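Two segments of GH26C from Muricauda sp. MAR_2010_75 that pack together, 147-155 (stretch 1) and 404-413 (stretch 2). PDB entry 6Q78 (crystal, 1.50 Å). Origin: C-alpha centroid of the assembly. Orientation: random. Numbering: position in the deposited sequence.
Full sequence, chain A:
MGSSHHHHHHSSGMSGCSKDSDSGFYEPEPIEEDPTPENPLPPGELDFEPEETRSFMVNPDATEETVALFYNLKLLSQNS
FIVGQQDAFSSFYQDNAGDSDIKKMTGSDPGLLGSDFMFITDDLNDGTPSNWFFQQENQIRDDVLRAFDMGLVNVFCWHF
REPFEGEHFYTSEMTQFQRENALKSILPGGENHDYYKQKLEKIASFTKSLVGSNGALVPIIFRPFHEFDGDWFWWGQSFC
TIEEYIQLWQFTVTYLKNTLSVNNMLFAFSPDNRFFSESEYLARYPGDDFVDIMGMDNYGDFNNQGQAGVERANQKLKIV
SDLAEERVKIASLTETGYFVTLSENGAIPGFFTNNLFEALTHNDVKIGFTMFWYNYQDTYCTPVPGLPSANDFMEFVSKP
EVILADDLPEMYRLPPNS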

ATOM      1  N   ALA A 147      13.339  -8.232   0.629  1.00  7.36           N
ATOM      2  CA  ALA A 147      12.350  -8.220  -0.445  1.00  6.97           C
ATOM      3  C   ALA A 147      12.952  -7.675  -1.735  1.00  7.10           C
ATOM      4  O   ALA A 147      12.791  -8.275  -2.813  1.00  7.87           O
ATOM      5  CB  ALA A 147      11.124  -7.388  -0.023  1.00  9.33           C
ATOM      6  N   PHE A 148      13.651  -6.532  -1.658  1.00  7.08           N
ATOM      7  CA  PHE A 148      14.216  -5.937  -2.861  1.00  7.29           C
ATOM      8  C   PHE A 148      15.259  -6.862  -3.486  1.00  7.77           C
ATOM      9  O   PHE A 148      15.305  -7.018  -4.715  1.00  9.79           O
ATOM     10  CB  PHE A 148      14.847  -4.586  -2.510  1.00  7.28           C
ATOM     11  CG  PHE A 148      15.511  -3.914  -3.666  1.00  7.60           C
ATOM     12  CD1 PHE A 148      14.751  -3.343  -4.674  1.00  8.65           C
ATOM     13  CD2 PHE A 148      16.889  -3.880  -3.750  1.00  9.45           C
ATOM     14  CE1 PHE A 148      15.358  -2.713  -5.738  1.00 10.41           C
ATOM     15  CE2 PHE A 148      17.523  -3.252  -4.820  1.00 12.26           C
ATOM     16  CZ  PHE A 148      16.734  -2.657  -5.810  1.00 11.42           C
ATOM     17  N   ASP A 149      16.117  -7.482  -2.655  1.00  7.99           N
ATOM     18  CA  ASP A 149      17.127  -8.395  -3.218  1.00  8.52           C
ATOM     19  C   ASP A 149      16.486  -9.555  -3.965  1.00  8.63           C
ATOM     20  O   ASP A 149      17.096 -10.105  -4.890  1.00 10.23           O
ATOM     21  CB  ASP A 149      18.033  -8.952  -2.116  1.00  9.78           C
ATOM     22  CG  ASP A 149      19.060  -7.952  -1.592  1.00 17.61           C
ATOM     23  OD1 ASP A 149      19.212  -6.858  -2.186  1.00 13.78           O
ATOM     24  OD2 ASP A 149      19.737  -8.300  -0.571  1.00 14.38           O
ATOM     25  N   MET A 150      15.282  -9.972  -3.569  1.00  8.31           N
ATOM     26  CA  MET A 150      14.557 -11.050  -4.240  1.00  8.46           C
ATOM     27  C   MET A 150      13.698 -10.541  -5.395  1.00  8.35           C
ATOM     28  O   MET A 150      13.098 -11.365  -6.123  1.00  8.55           O
ATOM     29  CB  MET A 150      13.692 -11.807  -3.210  1.00  8.30           C
ATOM     30  CG  MET A 150      14.568 -12.499  -2.176  1.00 10.87           C
ATOM     31  SD  MET A 150      13.644 -13.640  -1.114  1.00 15.28           S
ATOM     32  CE  MET A 150      12.452 -12.533  -0.442  1.00 15.27           C
ATOM     33  N   GLY A 151      13.644  -9.217  -5.582  1.00  8.11           N
ATOM     34  CA  GLY A 151      12.891  -8.610  -6.661  1.00  8.07           C
ATOM     35  C   GLY A 151      11.478  -8.192  -6.328  1.00  7.67           C
ATOM     36  O   GLY A 151      10.760  -7.729  -7.226  1.00  8.97           O
ATOM     37  N   LEU A 152      11.036  -8.386  -5.094  1.00  7.89           N
ATOM     38  CA  LEU A 152       9.685  -8.000  -4.718  1.00  8.31           C
ATOM     39  C   LEU A 152       9.531  -6.494  -4.761  1.00  6.83           C
ATOM     40  O   LEU A 152      10.503  -5.740  -4.688  1.00  7.39           O
ATOM     41  CB  LEU A 152       9.357  -8.445  -3.293  1.00  9.23           C
ATOM     42  CG  LEU A 152       8.991  -9.915  -3.044  1.00  9.52           C
ATOM     43  CD1 LEU A 152      10.075 -10.885  -3.448  1.00 11.00           C
ATOM     44  CD2 LEU A 152       8.613 -10.087  -1.590  1.00  6.96           C
ATOM     45  N   VAL A 153       8.265  -6.061  -4.861  1.00  7.03           N
ATOM     46  CA  VAL A 153       7.874  -4.658  -4.733  1.00  6.48           C
ATOM     47  C   VAL A 153       7.622  -4.369  -3.257  1.00  6.18           C
ATOM     48  O   VAL A 153       7.057  -5.189  -2.545  1.00  6.91           O
ATOM     49  CB  VAL A 153       6.608  -4.425  -5.565  1.00  8.00           C
ATOM     50  CG1 VAL A 153       6.064  -3.023  -5.401  1.00  8.07           C
ATOM     51  CG2 VAL A 153       6.859  -4.736  -7.043  1.00 10.76           C
ATOM     52  N   ASN A 154       8.000  -3.170  -2.797  1.00  7.48           N
ATOM     53  CA  ASN A 154       7.772  -2.729  -1.411  1.00  7.57           C
ATOM     54  C   ASN A 154       6.803  -1.554  -1.380  1.00  7.80           C
ATOM     55  O   ASN A 154       7.008  -0.562  -2.083  1.00  7.21           O
ATOM     56  CB  ASN A 154       9.087  -2.282  -0.750  1.00  7.36           C
ATOM     57  CG  ASN A 154       9.970  -3.436  -0.343  1.00  6.75           C
ATOM     58  OD1 ASN A 154       9.718  -4.100   0.675  1.00  8.17           O
ATOM     59  ND2 ASN A 154      11.013  -3.690  -1.118  1.00  8.59           N
ATOM     60  N   VAL A 155       5.779  -1.655  -0.537  1.00  5.91           N
ATOM     61  CA  VAL A 155       4.807  -0.588  -0.313  1.00  5.55           C
ATOM     62  C   VAL A 155       4.817  -0.247   1.175  1.00  7.45           C
ATOM     63  O   VAL A 155       4.804  -1.156   2.013  1.00  8.54           O
ATOM     64  CB  VAL A 155       3.400  -1.016  -0.775  1.00  7.34           C
ATOM     65  CG1 VAL A 155       2.440   0.185  -0.666  1.00  9.93           C
ATOM     66  CG2 VAL A 155       3.432  -1.561  -2.179  1.00 15.64           C
ATOM     67  N   LEU A 404       3.306 -14.083  -8.144  1.00  9.20           N
ATOM     68  CA  LEU A 404       3.997 -14.197  -6.860  1.00  9.83           C
ATOM     69  C   LEU A 404       5.504 -14.047  -7.102  1.00  8.82           C
ATOM     70  O   LEU A 404       5.936 -13.819  -8.229  1.00  9.84           O
ATOM     71  CB  LEU A 404       3.662 -15.533  -6.195  1.00  9.42           C
ATOM     72  CG  LEU A 404       2.185 -15.764  -5.865  1.00 10.10           C
ATOM     73  CD1 LEU A 404       1.953 -17.156  -5.255  1.00 12.80           C
ATOM     74  CD2 LEU A 404       1.652 -14.690  -4.926  1.00 11.60           C
ATOM     75  N   ALA A 405       6.318 -14.224  -6.053  1.00  8.64           N
ATOM     76  CA  ALA A 405       7.757 -14.026  -6.218  1.00  8.70           C
ATOM     77  C   ALA A 405       8.332 -14.888  -7.333  1.00  9.28           C
ATOM     78  O   ALA A 405       9.143 -14.416  -8.129  1.00 10.39           O
ATOM     79  CB  ALA A 405       8.514 -14.306  -4.911  1.00 10.02           C
ATOM     80  N   ASP A 406       7.901 -16.143  -7.439  1.00  9.69           N
ATOM     81  CA  ASP A 406       8.553 -17.033  -8.396  1.00 10.33           C
ATOM     82  C   ASP A 406       8.362 -16.559  -9.821  1.00 14.24           C
ATOM     83  O   ASP A 406       9.277 -16.730 -10.642  1.00 19.03           O
ATOM     84  CB  ASP A 406       8.134 -18.485  -8.177  1.00 12.51           C
ATOM     85  CG  ASP A 406       8.824 -19.121  -6.965  1.00 15.50           C
ATOM     86  OD1 ASP A 406       9.740 -18.507  -6.382  1.00 17.33           O
ATOM     87  OD2 ASP A 406       8.436 -20.241  -6.560  1.00 19.30           O
ATOM     88  N   ASP A 407       7.242 -15.894 -10.129  1.00 10.44           N
ATOM     89  CA  ASP A 407       7.044 -15.444 -11.504  1.00 12.21           C
ATOM     90  C   ASP A 407       7.173 -13.933 -11.683  1.00 10.94           C
ATOM     91  O   ASP A 407       6.738 -13.383 -12.705  1.00 13.05           O
ATOM     92  CB  ASP A 407       5.789 -16.039 -12.152  1.00 15.78           C
ATOM     93  CG  ASP A 407       4.543 -15.842 -11.342  0.65 15.12           C
ATOM     94  OD1 ASP A 407       4.625 -15.826 -10.102  1.00 19.71           O
ATOM     95  OD2 ASP A 407       3.456 -15.804 -11.974  0.71 17.96           O
ATOM     96  N   LEU A 408       7.841 -13.255 -10.752  1.00  9.89           N
ATOM     97  CA  LEU A 408       8.023 -11.823 -10.922  1.00 11.38           C
ATOM     98  C   LEU A 408       8.884 -11.530 -12.149  1.00 10.16           C
ATOM     99  O   LEU A 408       9.930 -12.167 -12.337  1.00 11.61           O
ATOM    100  CB  LEU A 408       8.749 -11.244  -9.716  1.00  9.59           C
ATOM    101  CG  LEU A 408       7.930 -10.903  -8.482  1.00  9.73           C
ATOM    102  CD1 LEU A 408       8.888 -10.745  -7.298  1.00 10.73           C
ATOM    103  CD2 LEU A 408       7.065  -9.632  -8.697  1.00  9.91           C
ATOM    104  N   PRO A 409       8.509 -10.540 -12.967  1.00 10.28           N
ATOM    105  CA  PRO A 409       9.458  -9.949 -13.919  1.00 12.16           C
ATOM    106  C   PRO A 409      10.609  -9.292 -13.174  1.00 12.08           C
ATOM    107  O   PRO A 409      10.564  -9.104 -11.954  1.00 12.08           O
ATOM    108  CB  PRO A 409       8.634  -8.846 -14.596  1.00 18.21           C
ATOM    109  CG  PRO A 409       7.219  -9.103 -14.245  1.00 15.14           C
ATOM    110  CD  PRO A 409       7.235  -9.799 -12.931  1.00 11.28           C
ATOM    111  N   GLU A 410      11.614  -8.871 -13.928  1.00 13.12           N
ATOM    112  CA  GLU A 410      12.657  -7.979 -13.405  1.00 10.91           C
ATOM    113  C   GLU A 410      12.057  -6.576 -13.347  1.00 12.01           C
ATOM    114  O   GLU A 410      12.073  -5.815 -14.322  1.00 14.08           O
ATOM    115  CB  GLU A 410      13.911  -8.048 -14.270  1.00 14.21           C
ATOM    116  CG  GLU A 410      14.551  -9.441 -14.257  1.00 15.22           C
ATOM    117  CD  GLU A 410      15.791  -9.531 -15.117  1.00 22.87           C
ATOM    118  OE1 GLU A 410      16.678  -8.666 -14.988  1.00 27.01           O
ATOM    119  OE2 GLU A 410      15.879 -10.476 -15.927  1.00 35.20           O
ATOM    120  N   MET A 411      11.527  -6.216 -12.180  1.00  9.95           N
ATOM    121  CA  MET A 411      10.765  -4.983 -12.061  1.00  9.68           C
ATOM    122  C   MET A 411      11.635  -3.747 -12.056  1.00  9.90           C
ATOM    123  O   MET A 411      11.111  -2.636 -12.232  1.00 10.48           O
ATOM    124  CB  MET A 411       9.944  -5.018 -10.761  1.00 10.70           C
ATOM    125  CG  MET A 411       8.935  -6.182 -10.707  1.00 13.01           C
ATOM    126  SD  MET A 411       7.593  -6.054 -11.894  1.00 13.92           S
ATOM    127  CE  MET A 411       6.759  -4.579 -11.309  1.00 12.71           C
ATOM    128  N   TYR A 412      12.933  -3.892 -11.805  1.00 10.16           N
ATOM    129  CA  TYR A 412      13.783  -2.745 -11.575  1.00 10.68           C
ATOM    130  C   TYR A 412      14.717  -2.490 -12.745  1.00 12.10           C
ATOM    131  O   TYR A 412      15.642  -1.694 -12.623  1.00 11.92           O
ATOM    132  CB  TYR A 412      14.554  -2.934 -10.265  1.00 10.17           C
ATOM    133  CG  TYR A 412      13.583  -3.087  -9.096  1.00  9.43           C
ATOM    134  CD1 TYR A 412      12.799  -2.030  -8.690  1.00  9.20           C
ATOM    135  CD2 TYR A 412      13.392  -4.316  -8.456  1.00  9.13           C
ATOM    136  CE1 TYR A 412      11.882  -2.162  -7.662  1.00  8.55           C
ATOM    137  CE2 TYR A 412      12.478  -4.450  -7.414  1.00  8.56           C
ATOM    138  CZ  TYR A 412      11.731  -3.357  -7.034  1.00  8.28           C
ATOM    139  OH  TYR A 412      10.819  -3.480  -6.013  1.00  9.47           O
ATOM    140  N   ARG A 413      14.481  -3.151 -13.878  1.00 13.30           N
ATOM    141  CA  ARG A 413      15.236  -2.945 -15.099  1.00 16.47           C
ATOM    142  C   ARG A 413      14.288  -2.373 -16.141  1.00 17.01           C
ATOM    143  O   ARG A 413      13.212  -2.926 -16.370  1.00 13.54           O
ATOM    144  CB  ARG A 413      15.783  -4.298 -15.572  1.00 17.08           C
ATOM    145  CG  ARG A 413      16.539  -4.248 -16.889  1.00 28.91           C
ATOM    146  CD  ARG A 413      17.167  -5.602 -17.172  1.00 31.02           C
ATOM    147  NE  ARG A 413      16.156  -6.605 -17.500  1.00 37.16           N
TER
HETATM  148  O   HOH W   1      11.846  -7.797  -9.766  1.00  9.82           O
HETATM  149  O   HOH W   2      11.154  -2.302  -3.824  1.00 15.99           O

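Leu408, Leu152 and Ala405 form an apolar cluster, with the Tyr412 ring beside it. Leu408, Ala405 and Tyr412 point their CA-to-CB bonds toward stretch 1. Leu408 CD1 lies 4.0 Å from Leu152 CD1 and 3.6 Å from Gly151 O. Leu152 starts out facing away, but its m,p rotamer brings the end of the side chain back. Its CD1 also meets Ala405 CB at 4.0 Å. The contacts of Leu152 CD1 with Leu408 CD1 and Ala405 CB are plain van der Waals contacts between aliphatic groups. Val153 CG2 approaches Met411 CE at 4.3 Å and adds a looser apolar contact.

Tyr412 has more of its surface covered by the other stretch than any other residue here. Phe148, in its t rotamer, turns an edge toward one face of this ring. The centroids are 4.8 Å apart and the planes meet at 56°. The closest atoms are Phe148 CE1 and Tyr412 CD2, at 3.7 Å. Such a pairing sets ring hydrogens against a neighbouring pi cloud.

A helix gives way at Gly151 to a short loop, and a strand follows from Val153. Gly151 has phi 93° and closes a Schellman motif. Gly151 N bonds to Phe148 O at 2.9 Å, and Leu152 N bonds to Ala147 O at 2.9 Å. A CB at these angles would jam against the preceding carbonyl oxygen. Stretch 2 has no regular helix or strand, but a type I turn runs from Glu410 to Arg413 and carries Tyr412.

The polar edge centres on the Tyr412 hydroxyl. Tyr412 OH donates a hydrogen bond to Leu152 O at 2.6 Å, the single direct one between the stretches. Two waters add bridges between the stretches. Water 2 donates to Tyr412 OH at 2.5 Å and accepts from Asn154 ND2 at 3.0 Å. Water 1 donates to Gly151 O at 2.8 Å and accepts from Met411 N at 2.9 Å.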